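Outer membrane associated protein (Francisella tularensis subsp. tularensis, PDB 6U83) probably anchors the outer membrane to peptidoglycan through its OmpA-like domain, the part described here, while the whole protein may act as a porin. Local coordinates at residues Gly98-Gly103 against Ile111-Leu116; Gly150-His153 against Arg158-Arg161; Thr62-Asp67 against Glu118-Ala123; Lys74-Ile79 against Ala125-Gln130. All blocks are in the same frame, centred on the assembly; numbering follows the deposited sequence.

Interaction 1 of 4, residues Gly98-Gly103 against Ile111-Leu116. With DAL (D-alanine), chain D; EPE (4-(2-hydroxyethyl)-1-piperazine ethanesulfonic acid), chain B.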
loop_
_atom_site.group_PDB
_atom_site.type_symbol
_atom_site.label_atom_id
_atom_site.label_comp_id
_atom_site.label_asym_id
_atom_site.label_seq_id
_atom_site.Cartn_x
_atom_site.Cartn_y
_atom_site.Cartn_z
ATOM N N GLY A 98 2.528 6.787 -4.469
ATOM C CA GLY A 98 1.232 7.260 -4.900
ATOM C C GLY A 98 1.096 7.257 -6.415
ATOM O O GLY A 98 2.050 7.524 -7.133
ATOM N N TYR A 99 -0.113 6.979 -6.895
ATOM C CA TYR A 99 -0.355 6.907 -8.328
ATOM C C TYR A 99 -1.663 7.612 -8.665
ATOM O O TYR A 99 -2.480 7.933 -7.786
ATOM C CB TYR A 99 -0.402 5.454 -8.823
ATOM C CG TYR A 99 0.871 4.685 -8.592
ATOM C CD1 TYR A 99 1.806 4.542 -9.610
ATOM C CD2 TYR A 99 1.150 4.104 -7.350
ATOM C CE1 TYR A 99 2.988 3.841 -9.403
ATOM C CE2 TYR A 99 2.346 3.391 -7.132
ATOM C CZ TYR A 99 3.253 3.271 -8.168
ATOM O OH TYR A 99 4.427 2.582 -7.994
ATOM N N ALA A 100 -1.860 7.831 -9.964
ATOM C CA ALA A 100 -3.071 8.460 -10.461
ATOM C C ALA A 100 -3.534 7.732 -11.719
ATOM O O ALA A 100 -2.793 6.958 -12.331
ATOM C CB ALA A 100 -2.849 9.969 -10.720
ATOM N N SER A 101 -4.788 7.957 -12.083
ATOM C CA SER A 101 -5.250 7.508 -13.383
ATOM C C SER A 101 -5.023 8.619 -14.401
ATOM O O SER A 101 -4.951 9.799 -14.058
ATOM C CB SER A 101 -6.732 7.131 -13.330
ATOM O OG SER A 101 -7.532 8.254 -12.978
ATOM N N GLN A 102 -4.888 8.241 -15.660
ATOM C CA GLN A 102 -4.806 9.236 -16.727
ATOM C C GLN A 102 -6.209 9.416 -17.278
ATOM O O GLN A 102 -6.698 8.576 -18.036
ATOM C CB GLN A 102 -3.839 8.832 -17.830
ATOM C CG GLN A 102 -3.800 9.893 -18.916
ATOM C CD GLN A 102 -2.894 9.539 -20.069
ATOM O OE1 GLN A 102 -2.436 8.406 -20.183
ATOM N NE2 GLN A 102 -2.632 10.510 -20.938
ATOM N N GLY A 103 -6.861 10.515 -16.898
ATOM C CA GLY A 103 -8.244 10.710 -17.294
ATOM C C GLY A 103 -8.420 11.231 -18.701
ATOM O O GLY A 103 -9.487 11.053 -19.295
ATOM N N ILE A 111 1.487 17.033 -14.779
ATOM C CA ILE A 111 1.988 17.616 -13.535
ATOM C C ILE A 111 0.894 17.644 -12.477
ATOM O O ILE A 111 1.143 17.346 -11.300
ATOM C CB ILE A 111 2.561 19.015 -13.783
ATOM C CG1 ILE A 111 3.663 18.934 -14.849
ATOM C CG2 ILE A 111 3.085 19.587 -12.465
ATOM C CD1 ILE A 111 4.411 20.201 -15.062
ATOM N N TYR A 112 -0.334 18.005 -12.876
ATOM C CA TYR A 112 -1.478 17.919 -11.977
ATOM C C TYR A 112 -1.537 16.558 -11.295
ATOM O O TYR A 112 -1.654 16.466 -10.068
ATOM C CB TYR A 112 -2.769 18.171 -12.759
ATOM C CG TYR A 112 -4.040 18.121 -11.926
ATOM C CD1 TYR A 112 -4.670 16.908 -11.624
ATOM C CD2 TYR A 112 -4.617 19.291 -11.458
ATOM C CE1 TYR A 112 -5.849 16.878 -10.864
ATOM C CE2 TYR A 112 -5.757 19.268 -10.705
ATOM C CZ TYR A 112 -6.372 18.063 -10.415
ATOM O OH TYR A 112 -7.510 18.095 -9.662
ATOM N N ASN A 113 -1.466 15.486 -12.077
ATOM C CA ASN A 113 -1.661 14.156 -11.502
ATOM C C ASN A 113 -0.440 13.682 -10.738
ATOM O O ASN A 113 -0.563 12.872 -9.811
ATOM C CB ASN A 113 -2.001 13.168 -12.599
ATOM C CG ASN A 113 -3.454 13.261 -13.016
ATOM O OD1 ASN A 113 -4.346 12.782 -12.304
ATOM N ND2 ASN A 113 -3.704 13.887 -14.168
ATOM N N GLN A 114 0.742 14.167 -11.121
ATOM C CA GLN A 114 1.922 13.956 -10.299
ATOM C C GLN A 114 1.716 14.539 -8.906
ATOM O O GLN A 114 2.031 13.902 -7.892
ATOM C CB GLN A 114 3.141 14.595 -10.978
ATOM C CG GLN A 114 4.386 14.668 -10.122
ATOM C CD GLN A 114 5.056 13.320 -9.952
ATOM O OE1 GLN A 114 5.068 12.496 -10.871
ATOM N NE2 GLN A 114 5.623 13.086 -8.771
ATOM N N LYS A 115 1.212 15.769 -8.837
ATOM C CA LYS A 115 1.001 16.386 -7.536
ATOM C C LYS A 115 -0.071 15.625 -6.770
ATOM O O LYS A 115 0.090 15.323 -5.582
ATOM C CB LYS A 115 0.625 17.858 -7.707
ATOM C CG LYS A 115 1.583 18.827 -7.035
ATOM C CD LYS A 115 3.015 18.632 -7.512
ATOM C CE LYS A 115 4.023 19.419 -6.663
ATOM N NZ LYS A 115 5.406 18.893 -6.872
ATOM N N LEU A 116 -1.162 15.289 -7.455
ATOM C CA LEU A 116 -2.220 14.496 -6.847
ATOM C C LEU A 116 -1.652 13.235 -6.217
ATOM O O LEU A 116 -1.901 12.944 -5.040
ATOM C CB LEU A 116 -3.263 14.176 -7.914
ATOM C CG LEU A 116 -4.418 13.289 -7.501
ATOM C CD1 LEU A 116 -5.039 13.782 -6.193
ATOM C CD2 LEU A 116 -5.429 13.247 -8.650
HETATM N N DAL D . -6.519 11.232 -12.738
HETATM C CA DAL D . -7.541 11.303 -11.705
HETATM C CB DAL D . -7.945 12.764 -11.449
HETATM C C DAL D . -7.111 10.628 -10.404
HETATM O O DAL D . -7.831 10.748 -9.409
HETATM O OXT DAL D . -6.063 9.962 -10.311
HETATM N N1 EPE B . -9.525 17.473 -13.887
HETATM C C2 EPE B . -10.248 16.854 -12.776
HETATM C C3 EPE B . -11.004 17.958 -12.047
HETATM N N4 EPE B . -10.122 19.001 -11.587
HETATM C C5 EPE B . -9.012 19.395 -12.451
HETATM C C6 EPE B . -8.431 18.268 -13.308
HETATM C C7 EPE B . -10.693 20.004 -10.698
HETATM C C8 EPE B . -10.140 19.976 -9.270
HETATM O O8 EPE B . -8.754 20.279 -9.241
HETATM C C9 EPE B . -9.062 16.451 -14.850
HETATM C C10 EPE B . -7.844 15.662 -14.364
HETATM S S EPE B . -7.653 14.125 -15.314
HETATM O O1S EPE B . -8.897 13.380 -15.147
HETATM O O2S EPE B . -6.556 13.297 -14.796
HETATM O O3S EPE B . -7.413 14.408 -16.735
#
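Ala100 and Asn113 meet side by side at the ligand pocket of an OmpA-like domain, where the loop leaving strand 94-98 runs past the start of helix 110-130. The Ala100 methyl points at the helix and lies 3.6 Å from Asn113 OD1. The direct touch is small; the two segments are joined mainly through the D-alanine held between them. Asn113 has CG anti to its carbonyl carbon (chi1 -79°), which turns the amide toward the pocket with its two ends serving different molecules. OD1 accepts from the ligand ammonium, 2.7 Å from DAL N. ND2 donates to a sulfonate oxygen of a buffer molecule, probably from the crystallisation liquor, 3.0 Å from EPE O2S, and also binds Phe109 O, so the amide's orientation is well fixed.

Ser101 offers its backbone to the ligand from the loop side. Its N-H reaches the carboxylate with Ser101 N 3.0 Å from DAL OXT, and its carbonyl oxygen receives the ammonium, although the 2.5 Å between Ser101 O and DAL N is doubtfully short. Ser101 OG is held chiefly by Gln160 OE1 and makes a weak bond to DAL N. On the helix, one face of the Tyr112 ring takes EPE C6, 3.6 Å from its plane and toward the rim. One turn further along, the Leu116 methyl CD2 packs against the carboxylate, 3.5 Å from DAL O.

Interaction 2 of 4, residues Gly150-His153 against Arg158-Arg161. With DAL (D-alanine), chain D.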
loop_
_atom_site.group_PDB
_atom_site.type_symbol
_atom_site.label_atom_id
_atom_site.label_comp_id
_atom_site.label_asym_id
_atom_site.label_seq_id
_atom_site.Cartn_x
_atom_site.Cartn_y
_atom_site.Cartn_z
ATOM N N GLY A 150 -1.143 -3.086 -14.964
ATOM C CA GLY A 150 -1.195 -3.868 -16.179
ATOM C C GLY A 150 -2.547 -4.538 -16.342
ATOM O O GLY A 150 -3.159 -5.004 -15.378
ATOM N N GLY A 151 -3.023 -4.567 -17.585
ATOM C CA GLY A 151 -4.250 -5.250 -17.927
ATOM C C GLY A 151 -5.498 -4.397 -17.912
ATOM O O GLY A 151 -6.557 -4.873 -18.331
ATOM N N ILE A 152 -5.420 -3.153 -17.446
ATOM C CA ILE A 152 -6.586 -2.286 -17.406
ATOM C C ILE A 152 -6.257 -1.002 -18.153
ATOM O O ILE A 152 -5.102 -0.716 -18.465
ATOM C CB ILE A 152 -7.047 -2.009 -15.962
ATOM C CG1 ILE A 152 -5.987 -1.225 -15.206
ATOM C CG2 ILE A 152 -7.314 -3.343 -15.236
ATOM C CD1 ILE A 152 -6.303 -1.037 -13.741
ATOM N N HIS A 153 -7.300 -0.256 -18.495
ATOM C CA HIS A 153 -7.108 1.019 -19.167
ATOM C C HIS A 153 -6.443 2.003 -18.210
ATOM O O HIS A 153 -6.591 1.907 -16.988
ATOM C CB HIS A 153 -8.449 1.557 -19.664
ATOM C CG HIS A 153 -8.337 2.672 -20.658
ATOM N ND1 HIS A 153 -8.137 3.986 -20.287
ATOM C CD2 HIS A 153 -8.435 2.676 -22.009
ATOM C CE1 HIS A 153 -8.095 4.749 -21.366
ATOM N NE2 HIS A 153 -8.277 3.978 -22.424
ATOM N N ARG A 158 -9.025 2.134 -10.643
ATOM C CA ARG A 158 -8.128 1.321 -9.840
ATOM C C ARG A 158 -6.683 1.819 -9.891
ATOM O O ARG A 158 -5.893 1.475 -9.005
ATOM C CB ARG A 158 -8.211 -0.132 -10.281
ATOM C CG ARG A 158 -9.397 -0.870 -9.693
ATOM C CD ARG A 158 -9.560 -2.243 -10.324
ATOM N NE ARG A 158 -9.901 -2.142 -11.742
ATOM C CZ ARG A 158 -10.289 -3.175 -12.487
ATOM N NH1 ARG A 158 -10.583 -3.003 -13.768
ATOM N NH2 ARG A 158 -10.382 -4.384 -11.950
ATOM N N ASN A 159 -6.309 2.608 -10.903
ATOM C CA ASN A 159 -4.975 3.195 -10.913
ATOM C C ASN A 159 -4.811 4.282 -9.856
ATOM O O ASN A 159 -3.679 4.599 -9.472
ATOM C CB ASN A 159 -4.674 3.743 -12.303
ATOM C CG ASN A 159 -4.456 2.647 -13.311
ATOM O OD1 ASN A 159 -3.735 1.693 -13.040
ATOM N ND2 ASN A 159 -5.081 2.768 -14.474
ATOM N N GLN A 160 -5.920 4.844 -9.379
ATOM C CA GLN A 160 -5.946 5.902 -8.371
ATOM C C GLN A 160 -5.672 5.285 -7.003
ATOM O O GLN A 160 -6.604 4.854 -6.311
ATOM C CB GLN A 160 -7.305 6.598 -8.410
ATOM C CG GLN A 160 -7.637 7.255 -9.756
ATOM C CD GLN A 160 -9.143 7.481 -9.949
ATOM O OE1 GLN A 160 -9.573 7.948 -11.003
ATOM N NE2 GLN A 160 -9.944 7.145 -8.932
ATOM N N ARG A 161 -4.392 5.253 -6.591
ATOM C CA ARG A 161 -3.998 4.375 -5.492
ATOM C C ARG A 161 -2.643 4.752 -4.895
ATOM O O ARG A 161 -1.844 5.479 -5.490
ATOM C CB ARG A 161 -3.923 2.924 -5.958
ATOM C CG ARG A 161 -2.588 2.616 -6.616
ATOM C CD ARG A 161 -2.761 1.667 -7.765
ATOM N NE ARG A 161 -1.501 1.209 -8.338
ATOM C CZ ARG A 161 -0.945 1.767 -9.415
ATOM N NH1 ARG A 161 -1.541 2.799 -10.007
ATOM N NH2 ARG A 161 0.212 1.306 -9.897
HETATM N N DAL D . -6.519 11.232 -12.738
HETATM C CA DAL D . -7.541 11.303 -11.705
HETATM C CB DAL D . -7.945 12.764 -11.449
HETATM C C DAL D . -7.111 10.628 -10.404
HETATM O O DAL D . -7.831 10.748 -9.409
HETATM O OXT DAL D . -6.063 9.962 -10.311
#
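Arg158 and Ile152 pack against each other where the long loop between strands 138-142 and 161-172 of the OmpA-like domain folds back on itself. Arg158 comes first along the returning segment, in a short 3-10 turn. Its chain bends at the third torsion (chi3 -65°), and the guanidinium presents a face to an Ile152 methyl, with Ile152 CG2 3.6 Å from Arg158 NH1. The charged group is held by a salt bridge to Asp156 and a hydrogen bond to Leu41 O, so an aliphatic methyl lies over a guanidinium that also has polar partners.

Asn159 follows, its side chain and that of Ile152 coming from opposite directions. The other branch of the isoleucine touches this amide, Ile152 CD1 standing 3.8 Å from Asn159 OD1, an oxygen that accepts its main bond from Leu149 N. On the other side of the amide group, Asn159 ND2 lies 3.1 Å from His153 O, the backbone oxygen of the residue after Ile152.

Gln160 makes no contact with 150-153 and instead lines the D-alanine pocket, its CG 3.2 Å from DAL OXT. Arg161 opens the last strand, and its guanidinium is in a cation-pi contact with Tyr99 and a salt bridge with Glu163. A further bond stays within the segment: Arg161 NH1 donates to Asn159 O at 2.8 Å, the acceptor lying close to the guanidinium plane.

Interaction 3 of 4, residues Thr62-Asp67 against Glu118-Ala123. With DAL (D-alanine), chain D.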
loop_
_atom_site.group_PDB
_atom_site.type_symbol
_atom_site.label_atom_id
_atom_site.label_comp_id
_atom_site.label_asym_id
_atom_site.label_seq_id
_atom_site.Cartn_x
_atom_site.Cartn_y
_atom_site.Cartn_z
ATOM N N THR A 62 -4.083 0.820 -1.306
ATOM C CA THR A 62 -5.148 1.716 -0.882
ATOM C C THR A 62 -5.651 2.502 -2.086
ATOM O O THR A 62 -4.855 3.094 -2.824
ATOM C CB THR A 62 -4.627 2.673 0.193
ATOM O OG1 THR A 62 -4.312 1.940 1.386
ATOM C CG2 THR A 62 -5.647 3.732 0.512
ATOM N N LYS A 63 -6.964 2.508 -2.284
ATOM C CA LYS A 63 -7.591 3.142 -3.434
ATOM C C LYS A 63 -8.202 4.476 -3.035
ATOM O O LYS A 63 -8.517 4.716 -1.865
ATOM C CB LYS A 63 -8.671 2.237 -4.029
ATOM C CG LYS A 63 -8.186 0.840 -4.345
ATOM C CD LYS A 63 -7.683 0.733 -5.758
ATOM C CE LYS A 63 -6.671 -0.374 -5.834
ATOM N NZ LYS A 63 -6.260 -0.637 -7.224
ATOM N N PHE A 64 -8.382 5.342 -4.035
ATOM C CA PHE A 64 -8.905 6.686 -3.845
ATOM C C PHE A 64 -9.979 6.997 -4.877
ATOM O O PHE A 64 -9.884 6.584 -6.040
ATOM C CB PHE A 64 -7.795 7.753 -3.978
ATOM C CG PHE A 64 -6.792 7.742 -2.874
ATOM C CD1 PHE A 64 -5.703 6.882 -2.917
ATOM C CD2 PHE A 64 -6.907 8.623 -1.805
ATOM C CE1 PHE A 64 -4.746 6.902 -1.914
ATOM C CE2 PHE A 64 -5.940 8.641 -0.791
ATOM C CZ PHE A 64 -4.869 7.770 -0.848
ATOM N N ALA A 65 -10.980 7.770 -4.457
ATOM C CA ALA A 65 -11.961 8.274 -5.406
ATOM C C ALA A 65 -11.335 9.317 -6.345
ATOM O O ALA A 65 -10.257 9.874 -6.095
ATOM C CB ALA A 65 -13.153 8.888 -4.672
ATOM N N TYR A 66 -12.049 9.589 -7.430
ATOM C CA TYR A 66 -11.540 10.434 -8.493
ATOM C C TYR A 66 -11.188 11.829 -7.973
ATOM O O TYR A 66 -12.013 12.503 -7.347
ATOM C CB TYR A 66 -12.597 10.497 -9.602
ATOM C CG TYR A 66 -12.267 11.447 -10.721
ATOM C CD1 TYR A 66 -11.405 11.068 -11.737
ATOM C CD2 TYR A 66 -12.798 12.734 -10.753
ATOM C CE1 TYR A 66 -11.098 11.923 -12.763
ATOM C CE2 TYR A 66 -12.491 13.615 -11.781
ATOM C CZ TYR A 66 -11.629 13.204 -12.781
ATOM O OH TYR A 66 -11.310 14.058 -13.814
ATOM N N ASP A 67 -9.943 12.252 -8.206
ATOM C CA ASP A 67 -9.433 13.588 -7.882
ATOM C C ASP A 67 -9.299 13.818 -6.382
ATOM O O ASP A 67 -9.135 14.970 -5.945
ATOM C CB ASP A 67 -10.314 14.684 -8.492
ATOM C CG ASP A 67 -9.545 15.947 -8.837
ATOM O OD1 ASP A 67 -8.297 15.905 -8.911
ATOM O OD2 ASP A 67 -10.206 16.993 -9.035
ATOM N N GLU A 118 1.408 12.542 -5.272
ATOM C CA GLU A 118 2.199 12.915 -4.107
ATOM C C GLU A 118 1.310 13.179 -2.903
ATOM O O GLU A 118 1.645 12.788 -1.780
ATOM C CB GLU A 118 3.039 14.161 -4.411
ATOM C CG GLU A 118 4.125 13.959 -5.451
ATOM C CD GLU A 118 4.871 15.250 -5.790
ATOM O OE1 GLU A 118 5.362 15.926 -4.866
ATOM O OE2 GLU A 118 4.958 15.601 -6.983
ATOM N N LYS A 119 0.189 13.870 -3.117
ATOM C CA LYS A 119 -0.746 14.153 -2.036
ATOM C C LYS A 119 -1.353 12.875 -1.488
ATOM O O LYS A 119 -1.654 12.798 -0.291
ATOM C CB LYS A 119 -1.865 15.071 -2.525
ATOM C CG LYS A 119 -1.482 16.525 -2.857
ATOM C CD LYS A 119 -2.741 17.267 -3.361
ATOM C CE LYS A 119 -2.522 18.744 -3.512
ATOM N NZ LYS A 119 -3.775 19.397 -4.045
ATOM N N ARG A 120 -1.545 11.863 -2.344
ATOM C CA ARG A 120 -2.082 10.589 -1.878
ATOM C C ARG A 120 -1.066 9.872 -0.993
ATOM O O ARG A 120 -1.391 9.437 0.121
ATOM C CB ARG A 120 -2.487 9.733 -3.083
ATOM C CG ARG A 120 -3.783 10.235 -3.797
ATOM C CD ARG A 120 -4.134 9.431 -5.075
ATOM N NE ARG A 120 -5.471 9.805 -5.530
ATOM C CZ ARG A 120 -5.895 9.754 -6.791
ATOM N NH1 ARG A 120 -5.086 9.353 -7.774
ATOM N NH2 ARG A 120 -7.148 10.103 -7.062
ATOM N N ALA A 121 0.181 9.765 -1.461
ATOM C CA ALA A 121 1.240 9.197 -0.630
ATOM C C ALA A 121 1.375 9.947 0.692
ATOM O O ALA A 121 1.572 9.333 1.749
ATOM C CB ALA A 121 2.570 9.235 -1.376
ATOM N N GLN A 122 1.264 11.273 0.659
ATOM C CA GLN A 122 1.396 12.042 1.894
ATOM C C GLN A 122 0.239 11.760 2.841
ATOM O O GLN A 122 0.426 11.701 4.065
ATOM C CB GLN A 122 1.478 13.537 1.601
ATOM C CG GLN A 122 1.873 14.339 2.834
ATOM C CD GLN A 122 3.182 13.840 3.458
ATOM O OE1 GLN A 122 4.208 13.719 2.779
ATOM N NE2 GLN A 122 3.145 13.550 4.758
ATOM N N ALA A 123 -0.967 11.610 2.291
ATOM C CA ALA A 123 -2.120 11.216 3.088
ATOM C C ALA A 123 -1.852 9.900 3.805
ATOM O O ALA A 123 -1.987 9.804 5.032
ATOM C CB ALA A 123 -3.360 11.095 2.194
HETATM N N DAL D . -6.519 11.232 -12.738
HETATM C CA DAL D . -7.541 11.303 -11.705
HETATM C CB DAL D . -7.945 12.764 -11.449
HETATM C C DAL D . -7.111 10.628 -10.404
HETATM O O DAL D . -7.831 10.748 -9.409
HETATM O OXT DAL D . -6.063 9.962 -10.311
#
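The carboxylate site of the D-alanine pocket is built where Arg120 of helix 110-130 meets Phe64 and the turn that follows strand 55-63. The arginine chain runs across the phenylalanine ring, the two side chains heading opposite ways. Arg120 CG sits 3.8 Å from the Phe64 ring centroid and almost exactly on its normal, a CH-pi contact, and CD continues over the same face. With its chain extended from CG to NE, the arginine carries the guanidinium beyond the ring as far as the ligand; the ring and guanidinium planes are 29° apart.

The guanidinium meets the carboxylate with two N-H groups. Arg120 NH1 lies 2.8 Å from DAL OXT, which is in its plane at the edge, and Arg120 NH2 bonds to DAL O at 2.5 Å, a doubtfully short length. The backbone amide of Asp67 points at the same oxygen, Asp67 N standing 2.9 Å from DAL O in a nearly straight bond (166°). Arg120 NH2 also reaches Ala65 O, though weakly, at 3.3 Å. Further backbone oxygens take NE (Lys68 O) and NH1 (Tyr99 O), so five hydrogen bonds, one of them weak, hold this buried group. Tyr66 CE1 packs 3.5 Å from DAL CB.

An aspartate backbone amide and a helix arginine sharing one ligand carboxylate are consistent with the site by which relatives with OmpA-like domains bind the diaminopimelate of peptidoglycan, here occupied by D-alanine.

Interaction 4 of 4, residues Lys74-Ile79 against Ala125-Gln130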
loop_
_atom_site.group_PDB
_atom_site.type_symbol
_atom_site.label_atom_id
_atom_site.label_comp_id
_atom_site.label_asym_id
_atom_site.label_seq_id
_atom_site.Cartn_x
_atom_site.Cartn_y
_atom_site.Cartn_z
ATOM N N LYS A 74 -12.089 1.830 4.333
ATOM C CA LYS A 74 -11.375 0.649 3.862
ATOM C C LYS A 74 -9.877 0.911 3.812
ATOM O O LYS A 74 -9.078 0.119 4.324
ATOM C CB LYS A 74 -11.902 0.237 2.486
ATOM C CG LYS A 74 -11.748 -1.252 2.155
ATOM C CD LYS A 74 -12.881 -2.093 2.728
ATOM C CE LYS A 74 -12.610 -3.592 2.554
ATOM N NZ LYS A 74 -12.670 -4.070 1.138
ATOM N N GLY A 75 -9.477 2.014 3.194
ATOM C CA GLY A 75 -8.080 2.392 3.228
ATOM C C GLY A 75 -7.525 2.444 4.639
ATOM O O GLY A 75 -6.465 1.876 4.918
ATOM N N LYS A 76 -8.242 3.102 5.556
ATOM C CA LYS A 76 -7.719 3.261 6.910
ATOM C C LYS A 76 -7.608 1.920 7.625
ATOM O O LYS A 76 -6.640 1.676 8.350
ATOM C CB LYS A 76 -8.600 4.205 7.711
ATOM C CG LYS A 76 -8.444 5.675 7.380
ATOM C CD LYS A 76 -9.635 6.440 7.955
ATOM C CE LYS A 76 -9.387 7.946 8.029
ATOM N NZ LYS A 76 -10.397 8.622 8.909
ATOM N N LYS A 77 -8.588 1.040 7.454
ATOM C CA LYS A 77 -8.456 -0.279 8.064
ATOM C C LYS A 77 -7.206 -0.981 7.549
ATOM O O LYS A 77 -6.393 -1.482 8.335
ATOM C CB LYS A 77 -9.709 -1.120 7.811
ATOM C CG LYS A 77 -10.864 -0.782 8.746
ATOM C CD LYS A 77 -11.962 -1.849 8.695
ATOM C CE LYS A 77 -13.071 -1.571 9.707
ATOM N NZ LYS A 77 -14.074 -2.680 9.763
ATOM N N ALA A 78 -7.005 -0.976 6.228
ATOM C CA ALA A 78 -5.830 -1.636 5.660
ATOM C C ALA A 78 -4.542 -1.037 6.210
ATOM O O ALA A 78 -3.632 -1.761 6.630
ATOM C CB ALA A 78 -5.847 -1.533 4.132
ATOM N N ILE A 79 -4.447 0.290 6.219
ATOM C CA ILE A 79 -3.208 0.932 6.650
ATOM C C ILE A 79 -2.890 0.561 8.094
ATOM O O ILE A 79 -1.745 0.241 8.440
ATOM C CB ILE A 79 -3.311 2.455 6.460
ATOM C CG1 ILE A 79 -3.450 2.774 4.971
ATOM C CG2 ILE A 79 -2.108 3.142 7.074
ATOM C CD1 ILE A 79 -3.838 4.198 4.701
ATOM N N ALA A 125 0.886 8.443 4.516
ATOM C CA ALA A 125 1.957 8.565 5.500
ATOM C C ALA A 125 1.493 9.329 6.729
ATOM O O ALA A 125 1.891 9.004 7.853
ATOM C CB ALA A 125 3.170 9.246 4.880
ATOM N N ASP A 126 0.660 10.354 6.534
ATOM C CA ASP A 126 0.130 11.095 7.670
ATOM C C ASP A 126 -0.615 10.173 8.619
ATOM O O ASP A 126 -0.390 10.208 9.835
ATOM C CB ASP A 126 -0.788 12.211 7.181
ATOM C CG ASP A 126 -0.023 13.419 6.668
ATOM O OD1 ASP A 126 1.230 13.394 6.672
ATOM O OD2 ASP A 126 -0.684 14.404 6.267
ATOM N N TYR A 127 -1.493 9.320 8.076
ATOM C CA TYR A 127 -2.269 8.410 8.914
ATOM C C TYR A 127 -1.369 7.422 9.641
ATOM O O TYR A 127 -1.591 7.123 10.821
ATOM C CB TYR A 127 -3.296 7.659 8.072
ATOM C CG TYR A 127 -4.312 6.911 8.915
ATOM C CD1 TYR A 127 -5.143 7.592 9.804
ATOM C CD2 TYR A 127 -4.444 5.527 8.824
ATOM C CE1 TYR A 127 -6.078 6.915 10.579
ATOM C CE2 TYR A 127 -5.383 4.844 9.594
ATOM C CZ TYR A 127 -6.192 5.544 10.465
ATOM O OH TYR A 127 -7.109 4.869 11.232
ATOM N N MET A 128 -0.365 6.889 8.945
ATOM C CA MET A 128 0.608 6.020 9.594
ATOM C C MET A 128 1.197 6.691 10.821
ATOM O O MET A 128 1.387 6.049 11.862
ATOM C CB MET A 128 1.716 5.657 8.610
ATOM C CG MET A 128 1.228 4.852 7.442
ATOM S SD MET A 128 2.583 4.391 6.363
ATOM C CE MET A 128 1.932 2.889 5.632
ATOM N N LYS A 129 1.474 7.992 10.722
ATOM C CA LYS A 129 2.047 8.708 11.853
ATOM C C LYS A 129 1.046 8.820 12.996
ATOM O O LYS A 129 1.417 8.665 14.166
ATOM C CB LYS A 129 2.539 10.089 11.407
ATOM C CG LYS A 129 3.820 10.044 10.570
ATOM C CD LYS A 129 4.280 11.427 10.157
ATOM C CE LYS A 129 3.973 11.715 8.692
ATOM N NZ LYS A 129 4.499 13.059 8.271
ATOM N N GLN A 130 -0.230 9.081 12.678
ATOM C CA GLN A 130 -1.261 9.105 13.715
ATOM C C GLN A 130 -1.288 7.793 14.486
ATOM O O GLN A 130 -1.539 7.778 15.697
ATOM C CB GLN A 130 -2.634 9.380 13.096
ATOM C CG GLN A 130 -2.809 10.770 12.508
ATOM C CD GLN A 130 -4.147 10.936 11.805
ATOM O OE1 GLN A 130 -5.198 10.591 12.352
ATOM N NE2 GLN A 130 -4.112 11.453 10.580
#
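Tyr127 reaches across from helix 110-130 to lay its ring against Lys76 and Ile79 of helix 73-89, in a pairing of two helices whose short segments approach to 10.6 Å between axes and cross at -55°.

The face of the ring makes a CH-pi contact. The Lys76 and Tyr127 side chains cross at about a right angle, with Lys76 CG over one face of the Tyr127 ring, 4.0 Å from its centroid and toward the rim near CZ. The lysine's extended chain then carries its amine onward past the tyrosine, so that the first methylenes do the packing on this exposed margin. Lys76 O also approaches the ring, 3.6 Å from Tyr127 CE2.

Van der Waals packing at the ring edge comes from Ile79. Its CG2 methyl stands anti to the backbone N and projects toward the facing helix, where it lies in the ring plane 3.8 Å from Tyr127 CD2. The same Ile79 CG2 touches Met128 CG at 3.8 Å, the two side chains meeting nearly at right angles. One methyl of Ile79 thus touches two consecutive residues of the other helix, deeper in the protein than Lys76.

Against the pair lies the sheet: Ile79 reaches Leu60 and Thr62 of strand 55-63, Met128 packs on Ile138 of strand 138-142 and on Phe82 and Val83 of helix 73-89, and Leu71, in the loop before that helix, touches Lys76, Ile79 and Tyr127.

From the N terminus, the chain first enters these contacts at the end of strand 55-63, where residues 62-67, running on into the following turn, wait some fifty residues for their partner in helix 110-130, closing interaction 3. Helix 73-89 starts inside that loop and meets the end of the same long helix in interaction 4, so interactions 3 and 4 cross. Interaction 1, a short loop between strand 94-98 and helix 110-130, is nested inside both. Interaction 2 follows in series, folding the loop ahead of strand 161-172. Helix 110-130 therefore joins three contacts, while interactions 1, 2 and 3 converge on one D-alanine; interaction 4 touches only interaction 3 and ties two helices together over the sheet.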